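Local coordinates for protein Bd3460 (Bdellovibrio bacteriovorus, PDB 5CEC) that probably serves as an ankyrin-repeat immunity protein, binding the predatory endopeptidase Bd3459 and so protecting the predator from its own enzyme during prey invasion, at residues Ala112-Ile116 and Lys144-Ile149; Gly95-Ala101 and Asn121-Ala127; Ser155-Lys159 and Leu183-Asp189; Glu130-Met136 and Asn161-Ala167. One frame throughout, in Å; residues are numbered along the deposited sequence.

Interaction 1: residues Ala112-Ile116 and Lys144-Ile149; sequences AEELI and KTAESI
Glu113 and Thr145 mark the nearest backbone approach of two almost parallel helical segments, 112-116 and 144-149, whose axes run 10.3 Å apart at 14°. Glu113 fills that gap with its carboxylate, and each oxygen takes a different hydroxyl. Ser148 OG donates to Glu113 OE1 over 2.8 Å, on the syn lone pair, while Thr145 OG1 donates to Glu113 OE2, also at 2.8 Å, from the anti side and 32° out of the carboxylate plane. A turn about the CB-CG bond (chi2 -66°) curls the Glu113 chain over, and the two bonds together fix the rotation of its end group. Lys144 reaches past extended, its CE 3.9 Å from Glu113 OE1; its ammonium stays beyond contact, though its charge would probably still favour an ionised glutamate.

Deeper in, the contact turns apolar. Ile116 CD1 lies 3.9 Å from Ile149 CG1, the two side chains crossing at roughly a right angle, and it also meets Thr145 CG2, the methyl that Ala112 CB touches at 4.1 Å. Leu100 of helix 99-105 and Val122 also pack against this core. Near-parallel packing of neighbouring helices, as here between 109-117 and 143-152, is the hallmark of an ankyrin stack.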
loop_
_atom_site.group_PDB
_atom_site.type_symbol
_atom_site.label_atom_id
_atom_site.label_comp_id
_atom_site.label_asym_id
_atom_site.label_seq_id
_atom_site.Cartn_x
_atom_site.Cartn_y
_atom_site.Cartn_z
ATOM N N ALA B 112 -12.474 3.619 -10.501
ATOM C CA ALA B 112 -13.915 3.384 -10.644
ATOM C C ALA B 112 -14.588 4.697 -11.090
ATOM O O ALA B 112 -15.434 4.683 -12.009
ATOM C CB ALA B 112 -14.530 2.903 -9.334
ATOM N N GLU B 113 -14.245 5.818 -10.442
ATOM C CA GLU B 113 -14.818 7.097 -10.838
ATOM C C GLU B 113 -14.532 7.440 -12.276
ATOM O O GLU B 113 -15.431 7.915 -12.977
ATOM C CB GLU B 113 -14.383 8.242 -9.919
ATOM C CG GLU B 113 -14.967 8.132 -8.519
ATOM C CD GLU B 113 -16.462 8.306 -8.535
ATOM O OE1 GLU B 113 -16.931 9.431 -8.799
ATOM O OE2 GLU B 113 -17.159 7.297 -8.372
ATOM N N GLU B 114 -13.294 7.204 -12.704
ATOM C CA GLU B 114 -12.890 7.451 -14.080
ATOM C C GLU B 114 -13.735 6.625 -15.029
ATOM O O GLU B 114 -14.182 7.127 -16.050
ATOM C CB GLU B 114 -11.402 7.142 -14.259
ATOM C CG GLU B 114 -10.828 7.499 -15.624
ATOM C CD GLU B 114 -10.662 8.991 -15.870
ATOM O OE1 GLU B 114 -10.667 9.792 -14.908
ATOM O OE2 GLU B 114 -10.516 9.352 -17.052
ATOM N N LEU B 115 -13.909 5.341 -14.729
ATOM C CA LEU B 115 -14.656 4.429 -15.597
ATOM C C LEU B 115 -16.126 4.806 -15.677
ATOM O O LEU B 115 -16.725 4.822 -16.772
ATOM C CB LEU B 115 -14.481 2.972 -15.169
ATOM C CG LEU B 115 -13.094 2.394 -15.454
ATOM C CD1 LEU B 115 -12.948 1.081 -14.724
ATOM C CD2 LEU B 115 -12.835 2.179 -16.932
ATOM N N ILE B 116 -16.707 5.182 -14.543
ATOM C CA ILE B 116 -18.121 5.616 -14.551
ATOM C C ILE B 116 -18.312 6.903 -15.398
ATOM O O ILE B 116 -19.237 6.970 -16.191
ATOM C CB ILE B 116 -18.635 5.802 -13.096
ATOM C CG1 ILE B 116 -18.661 4.444 -12.377
ATOM C CG2 ILE B 116 -20.030 6.426 -13.063
ATOM C CD1 ILE B 116 -18.853 4.531 -10.882
ATOM N N LYS B 144 -18.533 8.047 -2.148
ATOM C CA LYS B 144 -18.506 8.843 -3.372
ATOM C C LYS B 144 -18.849 7.960 -4.569
ATOM O O LYS B 144 -19.659 8.351 -5.393
ATOM C CB LYS B 144 -17.136 9.492 -3.550
ATOM C CG LYS B 144 -16.983 10.316 -4.825
ATOM C CD LYS B 144 -15.639 11.033 -4.861
ATOM C CE LYS B 144 -15.467 11.820 -6.153
ATOM N NZ LYS B 144 -14.151 12.515 -6.211
ATOM N N THR B 145 -18.246 6.775 -4.664
ATOM C CA THR B 145 -18.536 5.893 -5.788
ATOM C C THR B 145 -19.935 5.295 -5.691
ATOM O O THR B 145 -20.620 5.173 -6.689
ATOM C CB THR B 145 -17.435 4.839 -5.979
ATOM O OG1 THR B 145 -16.252 5.494 -6.437
ATOM C CG2 THR B 145 -17.820 3.806 -7.023
ATOM N N ALA B 146 -20.392 4.984 -4.486
ATOM C CA ALA B 146 -21.763 4.522 -4.336
ATOM C C ALA B 146 -22.742 5.588 -4.904
ATOM O O ALA B 146 -23.710 5.256 -5.594
ATOM C CB ALA B 146 -22.062 4.216 -2.867
ATOM N N GLU B 147 -22.503 6.855 -4.565
ATOM C CA GLU B 147 -23.307 7.987 -5.083
ATOM C C GLU B 147 -23.198 8.091 -6.610
ATOM O O GLU B 147 -24.195 8.304 -7.277
ATOM C CB GLU B 147 -22.915 9.306 -4.398
ATOM C CG GLU B 147 -23.311 9.346 -2.947
ATOM C CD GLU B 147 -22.988 10.616 -2.213
ATOM O OE1 GLU B 147 -21.981 11.280 -2.521
ATOM O OE2 GLU B 147 -23.757 10.939 -1.281
ATOM N N SER B 148 -21.994 7.945 -7.156
ATOM C CA SER B 148 -21.826 7.982 -8.596
ATOM C C SER B 148 -22.612 6.891 -9.311
ATOM O O SER B 148 -23.158 7.117 -10.393
ATOM C CB SER B 148 -20.356 7.930 -8.981
ATOM O OG SER B 148 -19.662 9.094 -8.519
ATOM N N ILE B 149 -22.654 5.716 -8.717
ATOM C CA ILE B 149 -23.438 4.615 -9.279
ATOM C C ILE B 149 -24.929 4.964 -9.282
ATOM O O ILE B 149 -25.611 4.798 -10.287
ATOM C CB ILE B 149 -23.129 3.308 -8.521
ATOM C CG1 ILE B 149 -21.706 2.851 -8.827
ATOM C CG2 ILE B 149 -24.150 2.227 -8.823
ATOM C CD1 ILE B 149 -21.176 1.829 -7.856
#

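Interaction 2: residues Gly95-Ala101 and Asn121-Ala127; sequences GGETALA and NVDIIVA
Both segments belong to one predicted ankyrin repeat, residues 95-127: its opening turn with the start of its first helix, and the extended chain that follows its second helix. Glu97 makes the direct polar link. Its straight chain brings OE2 to Ala127 N at 2.9 Å in a nearly straight bond (171°), although the N-H arrives from above the carboxylate plane, 43° out of it. The other oxygen, OE1, is bonded to Ser393 of the Bd3459 chain, so one carboxylate holds the loop on one oxygen and the enzyme on the other.

Water fills in between the backbones. One molecule bridges Gly95 O and Ile125 O; a second joins Gly96 O, Thr98 N and the same Ile125 O. A third links Thr98 OG1 to Asn121 O.

Below this polar layer Ile124 drives CD1 into the start of the helix, 3.2 Å from Thr98 OG1 and 4.0 Å from Ala101 CB. With chi1 at 64°, its CG1 sits between backbone N and carbonyl carbon, which aims the methyl there. Ala101 CB is also met by Val126 CG1 at 4.1 Å, and Leu100 CD2 by Val122 CG1 at the same separation. Thr98 is the N-cap, its OG1 taking a weak bond from Ala101 N. A threonine-capped first helix packed against the extended chain that leaves the second helix is characteristic of the ankyrin repeat, here at the face that meets Bd3459.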
loop_
_atom_site.group_PDB
_atom_site.type_symbol
_atom_site.label_atom_id
_atom_site.label_comp_id
_atom_site.label_asym_id
_atom_site.label_seq_id
_atom_site.Cartn_x
_atom_site.Cartn_y
_atom_site.Cartn_z
ATOM N N GLY B 95 -14.644 -14.697 -14.053
ATOM C CA GLY B 95 -15.443 -14.397 -12.892
ATOM C C GLY B 95 -16.632 -13.491 -13.170
ATOM O O GLY B 95 -17.331 -13.089 -12.249
ATOM N N GLY B 96 -16.867 -13.178 -14.438
ATOM C CA GLY B 96 -18.003 -12.332 -14.822
ATOM C C GLY B 96 -17.831 -10.851 -14.609
ATOM O O GLY B 96 -18.818 -10.114 -14.691
ATOM N N GLU B 97 -16.596 -10.421 -14.352
ATOM C CA GLU B 97 -16.322 -9.051 -13.968
ATOM C C GLU B 97 -15.822 -8.188 -15.096
ATOM O O GLU B 97 -14.913 -8.554 -15.834
ATOM C CB GLU B 97 -15.331 -9.026 -12.814
ATOM C CG GLU B 97 -15.945 -9.539 -11.516
ATOM C CD GLU B 97 -15.041 -9.409 -10.304
ATOM O OE1 GLU B 97 -13.817 -9.628 -10.451
ATOM O OE2 GLU B 97 -15.575 -9.104 -9.211
ATOM N N THR B 98 -16.424 -7.012 -15.218
ATOM C CA THR B 98 -15.909 -5.974 -16.101
ATOM C C THR B 98 -14.785 -5.215 -15.380
ATOM O O THR B 98 -14.549 -5.397 -14.149
ATOM C CB THR B 98 -16.966 -4.948 -16.487
ATOM O OG1 THR B 98 -17.332 -4.218 -15.315
ATOM C CG2 THR B 98 -18.208 -5.605 -17.123
ATOM N N ALA B 99 -14.058 -4.398 -16.125
ATOM C CA ALA B 99 -13.035 -3.538 -15.544
ATOM C C ALA B 99 -13.536 -2.725 -14.357
ATOM O O ALA B 99 -12.821 -2.584 -13.362
ATOM C CB ALA B 99 -12.414 -2.593 -16.579
ATOM N N LEU B 100 -14.760 -2.205 -14.457
ATOM C CA LEU B 100 -15.309 -1.423 -13.355
ATOM C C LEU B 100 -15.487 -2.295 -12.117
ATOM O O LEU B 100 -15.204 -1.839 -10.987
ATOM C CB LEU B 100 -16.625 -0.761 -13.774
ATOM C CG LEU B 100 -17.327 0.038 -12.672
ATOM C CD1 LEU B 100 -16.438 1.121 -12.044
ATOM C CD2 LEU B 100 -18.595 0.675 -13.229
ATOM N N ALA B 101 -15.964 -3.518 -12.292
ATOM C CA ALA B 101 -16.012 -4.445 -11.158
ATOM C C ALA B 101 -14.652 -4.728 -10.579
ATOM O O ALA B 101 -14.525 -4.727 -9.355
ATOM C CB ALA B 101 -16.705 -5.731 -11.538
ATOM N N ASN B 121 -20.883 0.648 -17.632
ATOM C CA ASN B 121 -22.146 0.192 -17.065
ATOM C C ASN B 121 -21.974 -0.030 -15.564
ATOM O O ASN B 121 -21.085 -0.772 -15.142
ATOM C CB ASN B 121 -22.511 -1.133 -17.757
ATOM C CG ASN B 121 -23.822 -1.728 -17.346
ATOM O OD1 ASN B 121 -24.685 -1.065 -16.800
ATOM N ND2 ASN B 121 -24.010 -3.011 -17.703
ATOM N N VAL B 122 -22.858 0.585 -14.790
ATOM C CA VAL B 122 -22.844 0.424 -13.351
ATOM C C VAL B 122 -23.778 -0.668 -12.852
ATOM O O VAL B 122 -23.664 -1.075 -11.685
ATOM C CB VAL B 122 -23.099 1.745 -12.610
ATOM C CG1 VAL B 122 -22.083 2.808 -13.012
ATOM C CG2 VAL B 122 -24.515 2.261 -12.861
ATOM N N ASP B 123 -24.707 -1.132 -13.700
ATOM C CA ASP B 123 -25.638 -2.203 -13.329
ATOM C C ASP B 123 -25.000 -3.547 -13.643
ATOM O O ASP B 123 -25.398 -4.268 -14.557
ATOM C CB ASP B 123 -26.968 -2.037 -14.017
ATOM C CG ASP B 123 -28.014 -3.032 -13.550
ATOM O OD1 ASP B 123 -27.761 -3.809 -12.587
ATOM O OD2 ASP B 123 -29.100 -3.057 -14.167
ATOM N N ILE B 124 -24.029 -3.903 -12.807
ATOM C CA ILE B 124 -23.241 -5.125 -12.989
ATOM C C ILE B 124 -23.115 -5.845 -11.665
ATOM O O ILE B 124 -23.445 -5.288 -10.594
ATOM C CB ILE B 124 -21.858 -4.823 -13.595
ATOM C CG1 ILE B 124 -20.994 -3.966 -12.644
ATOM C CG2 ILE B 124 -22.028 -4.166 -14.958
ATOM C CD1 ILE B 124 -19.631 -3.628 -13.190
ATOM N N ILE B 125 -22.662 -7.098 -11.749
ATOM C CA ILE B 125 -22.503 -7.999 -10.613
ATOM C C ILE B 125 -21.025 -8.315 -10.412
ATOM O O ILE B 125 -20.290 -8.536 -11.366
ATOM C CB ILE B 125 -23.259 -9.325 -10.875
ATOM C CG1 ILE B 125 -24.761 -9.079 -11.120
ATOM C CG2 ILE B 125 -23.074 -10.344 -9.757
ATOM C CD1 ILE B 125 -25.478 -8.329 -10.038
ATOM N N VAL B 126 -20.603 -8.292 -9.155
ATOM C CA VAL B 126 -19.229 -8.616 -8.802
ATOM C C VAL B 126 -19.147 -10.113 -8.465
ATOM O O VAL B 126 -20.136 -10.758 -8.120
ATOM C CB VAL B 126 -18.677 -7.723 -7.666
ATOM C CG1 VAL B 126 -18.802 -6.247 -8.052
ATOM C CG2 VAL B 126 -19.353 -7.954 -6.305
ATOM N N ALA B 127 -17.941 -10.620 -8.530
ATOM C CA ALA B 127 -17.707 -12.039 -8.344
ATOM C C ALA B 127 -18.040 -12.472 -6.913
ATOM O O ALA B 127 -18.042 -11.655 -5.978
ATOM C CB ALA B 127 -16.257 -12.384 -8.654
HETATM O O HOH W 1 -19.512 -11.360 -11.493
HETATM O O HOH W 2 -19.238 -7.360 -13.757
HETATM O O HOH W 3 -18.884 -2.089 -16.425
#

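Interaction 3: residues Ser155-Lys159 and Leu183-Asp189; sequences SLINK and LIKKGAD
Ile157 and Asn158 carry most of this contact, one by shape and the other by hydrogen bonds. Ile157 lays its longer branch across the end of helix 177-185. CG1 is 3.5 Å from Lys186 O and equally near Ala188 N, while CD1 reaches on to Leu183 CD2 at 3.8 Å, the two side chains passing at a slant. Putting CG1 opposite the backbone N (chi1 -174°) sends this branch over the turn, and CG2 is left to rest against Lys186 O. Phe135 and Leu150 pack on Ile157 from the neighbouring helices.

Asn158 then uses both ends of its amide. OD1 accepts from Asp189 N at 2.9 Å, nearly straight at 172°, and ND2 donates to Gly187 O at 3.1 Å, with that oxygen close to the amide plane. The two bonds fix the rotation of the amide beside the chain as it leaves the helix. A water donates to OD1 as well and passes on to Asp189 O. The Asp189 carboxylate plane is turned 86° from the amide, and its OD1 goes to Lys191 N instead.

What Ile157 and Asn158 grip is a Schellman motif, with Gly187 at positive phi as C-prime: Ala188 N bonds to Leu183 O and Gly187 N to Ile184 O. A second helix that ends on a glycine in this way, here with the 3-10 turn after helix 143-152 packed on it, is a recurring feature of ankyrin repeats.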
loop_
_atom_site.group_PDB
_atom_site.type_symbol
_atom_site.label_atom_id
_atom_site.label_comp_id
_atom_site.label_asym_id
_atom_site.label_seq_id
_atom_site.Cartn_x
_atom_site.Cartn_y
_atom_site.Cartn_z
ATOM N N SER B 155 -32.490 3.211 -9.148
ATOM C CA SER B 155 -33.138 2.015 -8.622
ATOM C C SER B 155 -32.149 1.015 -8.044
ATOM O O SER B 155 -32.562 0.094 -7.340
ATOM C CB SER B 155 -34.013 1.328 -9.678
ATOM O OG SER B 155 -33.232 0.730 -10.674
ATOM N N LEU B 156 -30.860 1.156 -8.332
ATOM C CA LEU B 156 -29.900 0.187 -7.806
ATOM C C LEU B 156 -29.862 0.144 -6.290
ATOM O O LEU B 156 -29.428 -0.854 -5.708
ATOM C CB LEU B 156 -28.529 0.434 -8.372
ATOM C CG LEU B 156 -28.387 0.158 -9.860
ATOM C CD1 LEU B 156 -27.051 0.615 -10.355
ATOM C CD2 LEU B 156 -28.594 -1.291 -10.185
ATOM N N ILE B 157 -30.342 1.188 -5.631
ATOM C CA ILE B 157 -30.443 1.186 -4.175
ATOM C C ILE B 157 -31.137 -0.047 -3.633
ATOM O O ILE B 157 -30.722 -0.564 -2.571
ATOM C CB ILE B 157 -31.072 2.509 -3.666
ATOM C CG1 ILE B 157 -31.050 2.599 -2.142
ATOM C CG2 ILE B 157 -32.501 2.690 -4.154
ATOM C CD1 ILE B 157 -29.683 2.594 -1.523
ATOM N N ASN B 158 -32.158 -0.530 -4.336
ATOM C CA ASN B 158 -32.924 -1.690 -3.890
ATOM C C ASN B 158 -32.803 -2.926 -4.770
ATOM O O ASN B 158 -33.584 -3.861 -4.620
ATOM C CB ASN B 158 -34.393 -1.326 -3.680
ATOM C CG ASN B 158 -34.571 -0.368 -2.539
ATOM O OD1 ASN B 158 -34.104 -0.636 -1.430
ATOM N ND2 ASN B 158 -35.233 0.746 -2.796
ATOM N N LYS B 159 -31.784 -2.969 -5.618
ATOM C CA LYS B 159 -31.557 -4.153 -6.438
ATOM C C LYS B 159 -30.903 -5.230 -5.602
ATOM O O LYS B 159 -29.817 -5.045 -5.074
ATOM C CB LYS B 159 -30.725 -3.848 -7.687
ATOM C CG LYS B 159 -30.500 -5.087 -8.533
ATOM C CD LYS B 159 -29.842 -4.830 -9.877
ATOM C CE LYS B 159 -29.481 -6.121 -10.588
ATOM N NZ LYS B 159 -29.328 -5.945 -12.052
ATOM N N LEU B 183 -27.928 4.942 3.241
ATOM C CA LEU B 183 -28.748 4.134 2.358
ATOM C C LEU B 183 -30.190 4.570 2.372
ATOM O O LEU B 183 -30.838 4.632 1.323
ATOM C CB LEU B 183 -28.617 2.656 2.651
ATOM C CG LEU B 183 -27.211 2.083 2.391
ATOM C CD1 LEU B 183 -27.186 0.632 2.852
ATOM C CD2 LEU B 183 -26.811 2.167 0.933
ATOM N N ILE B 184 -30.686 4.936 3.546
ATOM C CA ILE B 184 -32.058 5.423 3.654
ATOM C C ILE B 184 -32.218 6.726 2.889
ATOM O O ILE B 184 -33.218 6.904 2.187
ATOM C CB ILE B 184 -32.478 5.511 5.120
ATOM C CG1 ILE B 184 -32.654 4.106 5.690
ATOM C CG2 ILE B 184 -33.750 6.334 5.267
ATOM C CD1 ILE B 184 -32.924 4.035 7.173
ATOM N N LYS B 185 -31.250 7.634 3.041
ATOM C CA LYS B 185 -31.237 8.902 2.317
ATOM C C LYS B 185 -31.275 8.711 0.803
ATOM O O LYS B 185 -31.850 9.530 0.092
ATOM C CB LYS B 185 -30.064 9.764 2.799
ATOM C CG LYS B 185 -30.362 10.401 4.167
ATOM C CD LYS B 185 -29.123 10.942 4.857
ATOM C CE LYS B 185 -28.505 12.082 4.083
ATOM N NZ LYS B 185 -27.330 12.635 4.819
ATOM N N LYS B 186 -30.763 7.570 0.328
ATOM C CA LYS B 186 -30.801 7.229 -1.095
ATOM C C LYS B 186 -31.965 6.371 -1.502
ATOM O O LYS B 186 -32.021 5.943 -2.651
ATOM C CB LYS B 186 -29.490 6.533 -1.493
ATOM C CG LYS B 186 -28.256 7.393 -1.291
ATOM C CD LYS B 186 -28.367 8.764 -1.937
ATOM C CE LYS B 186 -27.081 9.550 -1.837
ATOM N NZ LYS B 186 -27.239 10.877 -2.459
ATOM N N GLY B 187 -32.907 6.128 -0.606
ATOM C CA GLY B 187 -34.133 5.432 -0.986
ATOM C C GLY B 187 -34.258 3.987 -0.599
ATOM O O GLY B 187 -35.177 3.315 -1.057
ATOM N N ALA B 188 -33.426 3.514 0.326
ATOM C CA ALA B 188 -33.529 2.109 0.720
ATOM C C ALA B 188 -34.898 1.766 1.286
ATOM O O ALA B 188 -35.437 2.459 2.138
ATOM C CB ALA B 188 -32.438 1.720 1.719
ATOM N N ASP B 189 -35.413 0.640 0.821
ATOM C CA ASP B 189 -36.680 0.058 1.287
ATOM C C ASP B 189 -36.332 -0.698 2.560
ATOM O O ASP B 189 -35.365 -1.436 2.558
ATOM C CB ASP B 189 -37.233 -0.855 0.180
ATOM C CG ASP B 189 -38.618 -1.457 0.483
ATOM O OD1 ASP B 189 -39.049 -1.560 1.658
ATOM O OD2 ASP B 189 -39.271 -1.885 -0.515
HETATM O O HOH W 4 -32.978 -1.971 0.726
#

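Interaction 4: residues Glu130-Met136 and Asn161-Ala167; sequences EGDTLFM and NTLGETA
Asn161 touches Glu130, Gly131 and Asp132 at once and is the hub of this contact. Its ND2 donates to Asp132 OD1 at 3.0 Å, nearly along the C-O axis and within its own amide plane; the carboxylate and amide planes are only 6° apart, nearly coplanar. CB rests 3.2 Å from both Glu130 O and Gly131 O. Next along the chain, Thr162 N donates to Glu130 O at 2.9 Å, a bent bond (139°), and a water joins Gly131 O to Thr162 OG1.

In the first turn of helix 134-141, Met136 runs over the Asn161-Ala167 chain. CG lies 4.0 Å from Ala167 CB, SD is 3.5 Å from Glu165 O, and the bend at chi3 (71°) folds CE back toward Thr166 O and Asn161 ND2. Phe135 CE2 meets Ala167 CB at 3.8 Å.

Several second-shell bonds set these groups in place. Asn161 OD1 accepts from Glu165 N at 2.9 Å, which together with the ND2 bond fixes the amide's rotation; a type I turn from Asn161 to Gly164 shapes the loop around it. Asp132 is steadied through OD2 by a salt bridge to Arg137, and Glu165 by one to Arg173. Thr133 caps its helix, OG1 accepting from Met136 N.

Further out, Phe135 packs on helix 143-152 and on Leu183 of helix 177-185, which also covers Ala167, while Leu134 faces helix 99-105. The contact therefore joins the start of helix 134-141 to the hairpin loop leading into helix 167-174.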
loop_
_atom_site.group_PDB
_atom_site.type_symbol
_atom_site.label_atom_id
_atom_site.label_comp_id
_atom_site.label_asym_id
_atom_site.label_seq_id
_atom_site.Cartn_x
_atom_site.Cartn_y
_atom_site.Cartn_z
ATOM N N GLU B 130 -22.545 -14.694 -3.635
ATOM C CA GLU B 130 -23.675 -13.851 -3.295
ATOM C C GLU B 130 -24.259 -13.114 -4.496
ATOM O O GLU B 130 -25.415 -12.660 -4.448
ATOM C CB GLU B 130 -23.274 -12.776 -2.263
ATOM C CG GLU B 130 -22.545 -13.250 -1.021
ATOM C CD GLU B 130 -21.033 -13.325 -1.186
ATOM O OE1 GLU B 130 -20.500 -13.128 -2.309
ATOM O OE2 GLU B 130 -20.383 -13.548 -0.154
ATOM N N GLY B 131 -23.461 -12.937 -5.552
ATOM C CA GLY B 131 -23.884 -12.110 -6.685
ATOM C C GLY B 131 -24.169 -10.672 -6.266
ATOM O O GLY B 131 -25.131 -10.048 -6.715
ATOM N N ASP B 132 -23.333 -10.133 -5.393
ATOM C CA ASP B 132 -23.457 -8.750 -4.962
ATOM C C ASP B 132 -23.444 -7.819 -6.179
ATOM O O ASP B 132 -22.690 -8.028 -7.146
ATOM C CB ASP B 132 -22.309 -8.343 -4.058
ATOM C CG ASP B 132 -22.442 -8.816 -2.623
ATOM O OD1 ASP B 132 -23.515 -9.310 -2.228
ATOM O OD2 ASP B 132 -21.435 -8.603 -1.903
ATOM N N THR B 133 -24.316 -6.823 -6.121
ATOM C CA THR B 133 -24.255 -5.760 -7.111
ATOM C C THR B 133 -23.022 -4.899 -6.895
ATOM O O THR B 133 -22.497 -4.808 -5.782
ATOM C CB THR B 133 -25.490 -4.855 -7.102
ATOM O OG1 THR B 133 -25.543 -4.170 -5.847
ATOM C CG2 THR B 133 -26.760 -5.658 -7.326
ATOM N N LEU B 134 -22.567 -4.256 -7.954
ATOM C CA LEU B 134 -21.505 -3.241 -7.840
ATOM C C LEU B 134 -21.860 -2.194 -6.774
ATOM O O LEU B 134 -21.007 -1.788 -5.964
ATOM C CB LEU B 134 -21.273 -2.544 -9.173
ATOM C CG LEU B 134 -20.040 -1.660 -9.255
ATOM C CD1 LEU B 134 -18.797 -2.537 -9.427
ATOM C CD2 LEU B 134 -20.149 -0.683 -10.408
ATOM N N PHE B 135 -23.112 -1.742 -6.806
ATOM C CA PHE B 135 -23.569 -0.753 -5.826
ATOM C C PHE B 135 -23.359 -1.241 -4.402
ATOM O O PHE B 135 -22.870 -0.487 -3.559
ATOM C CB PHE B 135 -25.051 -0.371 -6.007
ATOM C CG PHE B 135 -25.505 0.555 -4.930
ATOM C CD1 PHE B 135 -25.061 1.857 -4.898
ATOM C CD2 PHE B 135 -26.303 0.088 -3.896
ATOM C CE1 PHE B 135 -25.393 2.694 -3.839
ATOM C CE2 PHE B 135 -26.618 0.887 -2.830
ATOM C CZ PHE B 135 -26.178 2.205 -2.805
ATOM N N MET B 136 -23.747 -2.483 -4.125
ATOM C CA MET B 136 -23.570 -3.022 -2.782
ATOM C C MET B 136 -22.136 -2.988 -2.306
ATOM O O MET B 136 -21.855 -2.633 -1.174
ATOM C CB MET B 136 -24.100 -4.461 -2.698
ATOM C CG MET B 136 -25.586 -4.518 -2.710
ATOM S SD MET B 136 -26.229 -6.188 -2.903
ATOM C CE MET B 136 -25.836 -6.910 -1.318
ATOM N N ASN B 161 -29.216 -8.910 -4.554
ATOM C CA ASN B 161 -28.287 -9.934 -5.002
ATOM C C ASN B 161 -28.951 -11.285 -5.131
ATOM O O ASN B 161 -30.178 -11.397 -4.998
ATOM C CB ASN B 161 -27.024 -9.963 -4.120
ATOM C CG ASN B 161 -27.241 -10.579 -2.742
ATOM O OD1 ASN B 161 -28.294 -11.137 -2.424
ATOM N ND2 ASN B 161 -26.204 -10.502 -1.926
ATOM N N THR B 162 -28.153 -12.307 -5.439
ATOM C CA THR B 162 -28.691 -13.623 -5.688
ATOM C C THR B 162 -29.380 -14.224 -4.493
ATOM O O THR B 162 -30.264 -15.058 -4.653
ATOM C CB THR B 162 -27.578 -14.563 -6.156
ATOM O OG1 THR B 162 -27.007 -14.010 -7.335
ATOM C CG2 THR B 162 -28.077 -16.000 -6.384
ATOM N N LEU B 163 -28.959 -13.801 -3.302
ATOM C CA LEU B 163 -29.529 -14.250 -2.037
ATOM C C LEU B 163 -30.705 -13.393 -1.551
ATOM O O LEU B 163 -31.222 -13.602 -0.472
ATOM C CB LEU B 163 -28.420 -14.314 -0.984
ATOM C CG LEU B 163 -27.179 -15.135 -1.385
ATOM C CD1 LEU B 163 -26.152 -15.160 -0.259
ATOM C CD2 LEU B 163 -27.577 -16.543 -1.796
ATOM N N GLY B 164 -31.130 -12.439 -2.358
ATOM C CA GLY B 164 -32.227 -11.564 -2.027
ATOM C C GLY B 164 -31.884 -10.401 -1.138
ATOM O O GLY B 164 -32.788 -9.841 -0.534
ATOM N N GLU B 165 -30.596 -10.061 -1.043
ATOM C CA GLU B 165 -30.161 -9.004 -0.137
ATOM C C GLU B 165 -29.726 -7.777 -0.908
ATOM O O GLU B 165 -29.105 -7.876 -1.967
ATOM C CB GLU B 165 -28.997 -9.521 0.731
ATOM C CG GLU B 165 -29.467 -10.594 1.691
ATOM C CD GLU B 165 -28.458 -10.989 2.755
ATOM O OE1 GLU B 165 -27.282 -10.551 2.687
ATOM O OE2 GLU B 165 -28.842 -11.765 3.651
ATOM N N THR B 166 -30.055 -6.613 -0.353
ATOM C CA THR B 166 -29.585 -5.317 -0.810
ATOM C C THR B 166 -28.475 -4.813 0.101
ATOM O O THR B 166 -28.091 -5.452 1.097
ATOM C CB THR B 166 -30.755 -4.335 -0.792
ATOM O OG1 THR B 166 -31.222 -4.254 0.554
ATOM C CG2 THR B 166 -31.873 -4.811 -1.699
ATOM N N ALA B 167 -27.936 -3.657 -0.248
ATOM C CA ALA B 167 -26.882 -3.011 0.559
ATOM C C ALA B 167 -27.263 -2.825 2.004
ATOM O O ALA B 167 -26.412 -2.920 2.884
ATOM C CB ALA B 167 -26.496 -1.681 -0.050
HETATM O O HOH W 5 -26.889 -11.212 -8.548
#

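Overall arrangement
From the N terminus, segment 95-101 opens interaction 2, which closes at 121-127 around helices 99-105 and 109-117 of one predicted repeat. Interaction 1 starts inside that loop, at 112-116, and ends at 144-149, so the two cross. Interaction 4 (130-136 with 161-167) starts before interaction 1 has closed and crosses it too; interaction 3 (155-159 with 183-189) in turn crosses interaction 4. Interactions 2 and 4 are in series but adjoin, probably through backbone bonds Val126 N to Asp132 O and Leu134 N to Ile124 O. A salt bridge from Asp123 to Lys159 joins interactions 2 and 3. The overlapping closures tie successive ankyrin repeats into one continuous stack.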